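Local coordinates for NOL1/NOP2/sun family protein (Enterococcus faecium, PDB 3M4X), which is probably an S-adenosylmethionine-dependent RNA methyltransferase of the RsmF family that modifies cytosine in ribosomal RNA, at residues R41-K46 and E151-S156; L45-L50 and A84-S89; S186-F191 and T234-P239. One frame throughout, in Å; residues are numbered along the deposited sequence.

Contact 1 of 3, residues R41-K46 and E151-S156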
# COMPACT_ATOMS: atom_id res chain seq x y z
N ARG A 41 4.11 -10.17 2.77
CA ARG A 41 2.74 -10.65 2.72
C ARG A 41 2.41 -11.29 1.37
O ARG A 41 2.93 -10.88 0.33
CB ARG A 41 1.74 -9.51 2.96
CG ARG A 41 1.59 -9.08 4.41
CD ARG A 41 0.60 -7.93 4.52
NE ARG A 41 1.21 -6.71 4.05
CZ ARG A 41 0.93 -6.10 2.90
NH1 ARG A 41 -0.01 -6.56 2.09
NH2 ARG A 41 1.58 -4.99 2.58
N TRP A 42 1.55 -12.30 1.41
CA TRP A 42 0.95 -12.82 0.20
C TRP A 42 -0.28 -11.99 -0.16
O TRP A 42 -0.73 -11.13 0.62
CB TRP A 42 0.63 -14.32 0.33
CG TRP A 42 -0.34 -14.69 1.41
CD1 TRP A 42 -0.04 -14.94 2.73
CD2 TRP A 42 -1.75 -14.86 1.28
NE1 TRP A 42 -1.19 -15.26 3.42
CE2 TRP A 42 -2.25 -15.21 2.55
CE3 TRP A 42 -2.64 -14.77 0.20
CZ2 TRP A 42 -3.60 -15.46 2.77
CZ3 TRP A 42 -3.98 -15.02 0.42
CH2 TRP A 42 -4.45 -15.37 1.70
N ASN A 43 -0.82 -12.24 -1.34
CA ASN A 43 -1.79 -11.36 -1.96
C ASN A 43 -3.10 -12.08 -2.30
O ASN A 43 -3.16 -12.85 -3.26
CB ASN A 43 -1.17 -10.73 -3.22
CG ASN A 43 -2.02 -9.63 -3.79
OD1 ASN A 43 -3.15 -9.44 -3.36
ND2 ASN A 43 -1.50 -8.91 -4.78
N PRO A 44 -4.15 -11.83 -1.50
CA PRO A 44 -5.48 -12.43 -1.68
C PRO A 44 -6.17 -11.91 -2.94
O PRO A 44 -7.17 -12.48 -3.37
CB PRO A 44 -6.27 -11.97 -0.45
CG PRO A 44 -5.27 -11.28 0.45
CD PRO A 44 -4.09 -10.90 -0.36
N LEU A 45 -5.65 -10.83 -3.52
CA LEU A 45 -6.17 -10.35 -4.79
C LEU A 45 -5.79 -11.25 -5.97
O LEU A 45 -6.45 -11.22 -7.02
CB LEU A 45 -5.71 -8.92 -5.06
CG LEU A 45 -6.10 -7.90 -3.98
CD1 LEU A 45 -5.49 -6.54 -4.28
CD2 LEU A 45 -7.63 -7.79 -3.85
N LYS A 46 -4.75 -12.06 -5.80
CA LYS A 46 -4.22 -12.87 -6.89
C LYS A 46 -4.84 -14.27 -6.97
O LYS A 46 -5.23 -14.84 -5.97
CB LYS A 46 -2.69 -13.01 -6.75
CG LYS A 46 -1.94 -11.68 -6.79
CD LYS A 46 -1.88 -11.13 -8.21
CE LYS A 46 -1.26 -9.75 -8.21
NZ LYS A 46 -0.71 -9.36 -9.52
N GLU A 151 0.15 -1.18 -9.13
CA GLU A 151 -0.01 -1.95 -10.35
C GLU A 151 0.50 -3.39 -10.22
O GLU A 151 -0.15 -4.33 -10.66
CB GLU A 151 0.72 -1.23 -11.48
CG GLU A 151 0.66 -1.94 -12.80
CD GLU A 151 1.57 -1.30 -13.81
OE1 GLU A 151 2.79 -1.54 -13.74
OE2 GLU A 151 1.07 -0.55 -14.67
N ARG A 152 1.66 -3.56 -9.59
CA ARG A 152 2.24 -4.90 -9.46
C ARG A 152 1.33 -5.80 -8.64
O ARG A 152 1.14 -6.99 -8.95
CB ARG A 152 3.65 -4.84 -8.87
CG ARG A 152 4.33 -6.20 -8.66
CD ARG A 152 5.81 -6.04 -8.21
NE ARG A 152 5.88 -5.33 -6.94
CZ ARG A 152 5.88 -5.92 -5.74
NH1 ARG A 152 5.84 -7.25 -5.64
NH2 ARG A 152 5.93 -5.17 -4.64
N TRP A 153 0.74 -5.19 -7.62
CA TRP A 153 -0.08 -5.84 -6.62
C TRP A 153 -1.42 -6.18 -7.22
O TRP A 153 -2.19 -6.95 -6.63
CB TRP A 153 -0.26 -4.90 -5.41
CG TRP A 153 -0.72 -5.55 -4.13
CD1 TRP A 153 -1.85 -5.27 -3.42
CD2 TRP A 153 -0.03 -6.59 -3.39
NE1 TRP A 153 -1.92 -6.07 -2.29
CE2 TRP A 153 -0.82 -6.88 -2.26
CE3 TRP A 153 1.16 -7.30 -3.59
CZ2 TRP A 153 -0.45 -7.85 -1.32
CZ3 TRP A 153 1.52 -8.28 -2.66
CH2 TRP A 153 0.72 -8.54 -1.54
N GLY A 154 -1.71 -5.61 -8.39
CA GLY A 154 -2.94 -5.92 -9.09
C GLY A 154 -4.17 -5.16 -8.62
O GLY A 154 -5.30 -5.63 -8.77
N VAL A 155 -3.97 -3.97 -8.08
CA VAL A 155 -5.08 -3.17 -7.55
C VAL A 155 -5.78 -2.45 -8.68
O VAL A 155 -5.15 -1.73 -9.44
CB VAL A 155 -4.58 -2.13 -6.54
CG1 VAL A 155 -5.75 -1.30 -5.96
CG2 VAL A 155 -3.77 -2.82 -5.45
N SER A 156 -7.09 -2.64 -8.78
CA SER A 156 -7.85 -2.07 -9.88
C SER A 156 -8.71 -0.87 -9.50
O SER A 156 -9.23 -0.20 -10.37
CB SER A 156 -8.72 -3.15 -10.53
OG SER A 156 -9.54 -3.77 -9.56
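N43 packs its amide against the indole of W153 at the C-terminal end of helix 140-153, where G154, with a phi of 82°, closes a Schellman motif. The amide and ring planes are only 12° apart, so this is a true stack: ND2 lies over the middle of one indole face, 3.1 Å from W153 CD2. Closer to the backbone, N43 CB makes a CH-pi contact over the six-membered ring. A chi1 of -170° puts CG of N43 anti to its backbone N, above the indole, 3.4 Å from W153 CZ2.

The polar atoms of N43 are accounted for. Its ND2 donates to W153 O at 2.8 Å, with the acceptor close to the amide plane, and also to G85 O. Its OD1 accepts from L45 N at 2.9 Å, an Asx turn inside the type I turn N43-K46. Two carbonyls at the helix end find donors in this loop: W153 O takes N43 ND2, and R152 O takes K46 NZ at 3.1 Å. That ammonium group also donates to A84 O and L390 O, so three backbone carbonyls grip it.

W153 NE1 makes a weak bond to T121 O, and R41, whose NE is held by Q90, crosses the indole at about a right angle. On the apolar side, L45 CD1 sits 3.9 Å from W153 CD1 and 4.3 Å from V155 CG2.

Contact 2 of 3, residues L45-L50 and A84-S89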
# COMPACT_ATOMS: atom_id res chain seq x y z
N LEU A 45 -5.65 -10.83 -3.52
CA LEU A 45 -6.17 -10.35 -4.79
C LEU A 45 -5.79 -11.25 -5.97
O LEU A 45 -6.45 -11.22 -7.02
CB LEU A 45 -5.71 -8.92 -5.06
CG LEU A 45 -6.10 -7.90 -3.98
CD1 LEU A 45 -5.49 -6.54 -4.28
CD2 LEU A 45 -7.63 -7.79 -3.85
N LYS A 46 -4.75 -12.06 -5.80
CA LYS A 46 -4.22 -12.87 -6.89
C LYS A 46 -4.84 -14.27 -6.97
O LYS A 46 -5.23 -14.84 -5.97
CB LYS A 46 -2.69 -13.01 -6.75
CG LYS A 46 -1.94 -11.68 -6.79
CD LYS A 46 -1.88 -11.13 -8.21
CE LYS A 46 -1.26 -9.75 -8.21
NZ LYS A 46 -0.71 -9.36 -9.52
N PRO A 47 -4.94 -14.82 -8.19
CA PRO A 47 -5.32 -16.23 -8.37
C PRO A 47 -4.40 -17.15 -7.57
O PRO A 47 -3.20 -17.13 -7.81
CB PRO A 47 -5.08 -16.49 -9.87
CG PRO A 47 -5.07 -15.14 -10.52
CD PRO A 47 -4.64 -14.14 -9.47
N ALA A 48 -4.95 -17.95 -6.65
CA ALA A 48 -4.13 -18.86 -5.84
C ALA A 48 -2.96 -18.17 -5.16
O ALA A 48 -1.85 -18.69 -5.14
CB ALA A 48 -3.61 -20.02 -6.70
N GLY A 49 -3.19 -16.98 -4.62
CA GLY A 49 -2.11 -16.22 -4.03
C GLY A 49 -1.31 -16.99 -3.00
O GLY A 49 -0.09 -17.09 -3.10
N LEU A 50 -2.00 -17.56 -2.02
CA LEU A 50 -1.31 -18.26 -0.95
C LEU A 50 -0.70 -19.57 -1.44
O LEU A 50 0.44 -19.88 -1.12
CB LEU A 50 -2.26 -18.52 0.22
CG LEU A 50 -1.77 -19.44 1.35
CD1 LEU A 50 -0.56 -18.86 2.16
CD2 LEU A 50 -2.95 -19.73 2.28
N ALA A 84 5.31 -10.72 -10.15
CA ALA A 84 3.89 -10.80 -10.45
C ALA A 84 3.00 -10.32 -9.32
O ALA A 84 1.78 -10.48 -9.40
CB ALA A 84 3.51 -12.23 -10.82
N GLY A 85 3.61 -9.78 -8.27
CA GLY A 85 2.86 -9.21 -7.16
C GLY A 85 2.29 -10.18 -6.14
O GLY A 85 1.31 -9.87 -5.48
N TYR A 86 2.91 -11.35 -6.02
CA TYR A 86 2.43 -12.36 -5.08
C TYR A 86 3.05 -12.17 -3.71
O TYR A 86 2.69 -12.85 -2.75
CB TYR A 86 2.69 -13.79 -5.62
CG TYR A 86 1.60 -14.26 -6.57
CD1 TYR A 86 1.32 -13.58 -7.74
CD2 TYR A 86 0.83 -15.39 -6.27
CE1 TYR A 86 0.30 -14.01 -8.61
CE2 TYR A 86 -0.17 -15.83 -7.12
CZ TYR A 86 -0.44 -15.14 -8.29
OH TYR A 86 -1.43 -15.58 -9.11
N GLU A 87 4.00 -11.26 -3.63
CA GLU A 87 4.66 -10.97 -2.37
C GLU A 87 4.96 -9.50 -2.28
O GLU A 87 5.38 -8.88 -3.26
CB GLU A 87 5.96 -11.74 -2.22
CG GLU A 87 5.77 -13.23 -2.26
CD GLU A 87 7.06 -13.98 -2.09
OE1 GLU A 87 6.97 -15.18 -1.77
OE2 GLU A 87 8.14 -13.39 -2.28
N TYR A 88 4.72 -8.95 -1.10
CA TYR A 88 5.09 -7.58 -0.79
C TYR A 88 5.93 -7.63 0.48
O TYR A 88 5.46 -8.10 1.52
CB TYR A 88 3.85 -6.71 -0.56
CG TYR A 88 4.13 -5.24 -0.72
CD1 TYR A 88 3.88 -4.61 -1.93
CD2 TYR A 88 4.67 -4.49 0.32
CE1 TYR A 88 4.15 -3.27 -2.10
CE2 TYR A 88 4.94 -3.14 0.16
CZ TYR A 88 4.68 -2.54 -1.06
OH TYR A 88 4.94 -1.21 -1.24
N SER A 89 7.17 -7.17 0.40
CA SER A 89 8.00 -7.15 1.61
C SER A 89 7.65 -5.94 2.47
O SER A 89 7.49 -4.83 1.96
CB SER A 89 9.50 -7.21 1.28
OG SER A 89 9.89 -6.13 0.47
O HOH W 1 0.18 -14.23 -3.07
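K46 and Y86 pack through aliphatic and aromatic groups while their polar ends bond to backbone carbonyls. The packing is a CH-pi contact: K46 CB sits over one face of the Y86 ring, 3.5 Å above its plane and displaced toward the rim, with CZ its nearest ring atom. CG and CD follow the ring past CE1, CD coming to 3.6 Å from Y86 CE1. A bend at chi2 (-75°) sets the direction of CD, and the chain runs on from there, nearly extended, to the 84-85 backbone. At the far end of the tyrosine, P47 CD touches the hydroxyl, 3.5 Å from Y86 OH, and the two side chains cross at about a right angle. G49 CA lies 3.7 Å from Y86 CE2.

Two direct hydrogen bonds join the segments. K46 NZ donates to A84 O at 2.7 Å, tilted 28° from the carbonyl plane. Y86 OH donates to P47 O, also at 2.7 Å, and this bond lies in the carbonyl plane, on a lone pair. Between the backbones, one water donates to both Y86 O and G49 O, the second bond being weak.

Beyond the pair, I433 and P434 of strand 433-441 also touch Y86. The tyrosine thus fastens a type II turn, K46-G49, whose A48 is the N-cap residue of helix 49-56, to the Schellman motif in which G85 ends helix 80-83; both belong to the N-terminal domain of the RsmF family.

Contact 3 of 3, residues S186-F191 and T234-P239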
# COMPACT_ATOMS: atom_id res chain seq x y z
N SER A 186 9.90 11.13 14.06
CA SER A 186 11.33 11.21 14.40
C SER A 186 12.14 9.95 14.05
O SER A 186 13.36 10.01 13.93
CB SER A 186 11.56 11.63 15.86
OG SER A 186 10.76 10.89 16.77
N GLY A 187 11.45 8.83 13.87
CA GLY A 187 12.08 7.63 13.34
C GLY A 187 12.97 6.87 14.31
O GLY A 187 14.00 6.31 13.92
N GLU A 188 12.59 6.83 15.58
CA GLU A 188 13.36 6.11 16.57
C GLU A 188 13.12 4.62 16.45
O GLU A 188 13.88 3.81 16.98
CB GLU A 188 13.02 6.61 17.97
CG GLU A 188 13.13 8.11 18.10
CD GLU A 188 12.45 8.63 19.36
OE1 GLU A 188 11.79 7.82 20.05
OE2 GLU A 188 12.58 9.83 19.66
N GLY A 189 12.07 4.26 15.72
CA GLY A 189 11.77 2.87 15.42
C GLY A 189 12.55 2.40 14.22
O GLY A 189 12.51 1.23 13.86
N MSE A 190 13.28 3.33 13.59
CA MSE A 190 14.11 3.00 12.43
C MSE A 190 15.61 2.94 12.78
O MSE A 190 16.44 2.73 11.90
CB MSE A 190 13.88 4.01 11.30
CG MSE A 190 12.48 4.00 10.69
SE MSE A 190 11.97 2.28 9.88
CE MSE A 190 10.77 1.63 11.30
N PHE A 191 15.94 3.11 14.05
CA PHE A 191 17.34 3.09 14.50
C PHE A 191 18.11 1.81 14.11
O PHE A 191 19.22 1.89 13.58
CB PHE A 191 17.44 3.33 16.01
CG PHE A 191 17.30 4.76 16.41
CD1 PHE A 191 17.01 5.74 15.48
CD2 PHE A 191 17.45 5.13 17.74
CE1 PHE A 191 16.88 7.08 15.85
CE2 PHE A 191 17.33 6.46 18.12
CZ PHE A 191 17.04 7.43 17.17
N THR A 234 2.90 5.81 13.64
CA THR A 234 4.19 6.42 13.69
C THR A 234 5.23 5.32 13.89
O THR A 234 4.91 4.27 14.44
CB THR A 234 4.18 7.45 14.84
OG1 THR A 234 4.36 8.77 14.32
CG2 THR A 234 5.20 7.12 15.88
N CYS A 235 6.45 5.52 13.41
CA CYS A 235 7.51 4.56 13.68
C CYS A 235 8.53 5.15 14.65
O CYS A 235 9.73 5.07 14.46
CB CYS A 235 8.19 4.08 12.38
SG CYS A 235 8.96 5.37 11.39
N THR A 236 8.01 5.78 15.71
CA THR A 236 8.86 6.39 16.71
C THR A 236 8.26 6.10 18.06
O THR A 236 7.09 5.73 18.15
CB THR A 236 9.00 7.91 16.51
OG1 THR A 236 10.13 8.38 17.24
CG2 THR A 236 7.73 8.65 16.98
N PHE A 237 9.06 6.27 19.10
CA PHE A 237 8.64 5.95 20.46
C PHE A 237 8.18 7.19 21.24
O PHE A 237 7.53 7.07 22.28
CB PHE A 237 9.79 5.26 21.24
CG PHE A 237 10.28 4.00 20.59
CD1 PHE A 237 11.53 3.95 19.99
CD2 PHE A 237 9.49 2.86 20.58
CE1 PHE A 237 11.99 2.78 19.40
CE2 PHE A 237 9.93 1.69 19.98
CZ PHE A 237 11.19 1.65 19.39
N ALA A 238 8.53 8.37 20.74
CA ALA A 238 8.30 9.60 21.51
C ALA A 238 6.84 9.83 21.88
O ALA A 238 5.96 9.76 21.02
CB ALA A 238 8.86 10.81 20.78
N PRO A 239 6.58 10.08 23.17
CA PRO A 239 5.25 10.52 23.61
C PRO A 239 4.80 11.73 22.80
O PRO A 239 3.63 11.81 22.45
CB PRO A 239 5.48 10.94 25.07
CG PRO A 239 6.63 10.03 25.51
CD PRO A 239 7.51 9.91 24.30
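T236 OG1 donates to S186 OG at 2.6 Å, the shortest bond between the two loops. The same threonine oxygen accepts a weak but fairly straight bond from E188 N (3.3 Å, 160° at the hydrogen). OG1 lies anti to the backbone N of T236 (chi1 -163°), which directs it into loop 186-191. A firmer backbone link runs beside it: G189 N donates to C235 O at 2.8 Å.

E188 answers in the other direction. Its chain crosses T236 obliquely, with E188 CG 3.1 Å from T236 OG1. E188 OE1 accepts from F237 N at 3.3 Å, the donor standing above the carboxylate plane. The ring of F237 meets the backbone of the same glutamate, CE1 lying 3.2 Å from E188 O. At the other end of the contact, the selenomethionine at M190 folds back through its bent chain, placing CE 3.7 Å from C235 CB and CG 3.8 Å from C235 SG.

A second shell fixes these groups. S186 OG is hydrogen-bonded to E241 OE1, while E188 OE2 accepts from W201 NE1, and the F237 ring meets W286 with planes nearly parallel.

The sequences around the two loops fit motifs IV and VI of RNA m5C methyltransferases, each of which carries a cysteine in this family; C185, next to S186, touches C235, consistent with an active-site pair. Both loops follow neighbouring parallel strands of the Rossmann-like sheet, 176-182 and 228-234, and lead into helices 195-200 and 243-252, while helix 10-20 packs on them through F12 and Y16.

In the fold
Contacts 1 and 2 form one continuous junction: their centres are 5 Å apart, they share L45 and K46, and K46 NZ bonds across both. Further links join residues 84-89 to 151-156 directly, with R152 NH1 2.9 Å from E87 O and W153 CE3 3.2 Å from G85 O. Contact 1 therefore ties the N-terminal domain to the methyltransferase domain, while contact 2 lies wholly within the N-terminal domain, on its side of that seam. Contact 3 lies apart, its centre about 29 Å from that of contact 1 and about 30 Å from that of contact 2, with nearest atoms about 14 and 12 Å away. It marks the probable catalytic loops, which neither of the other contacts touches.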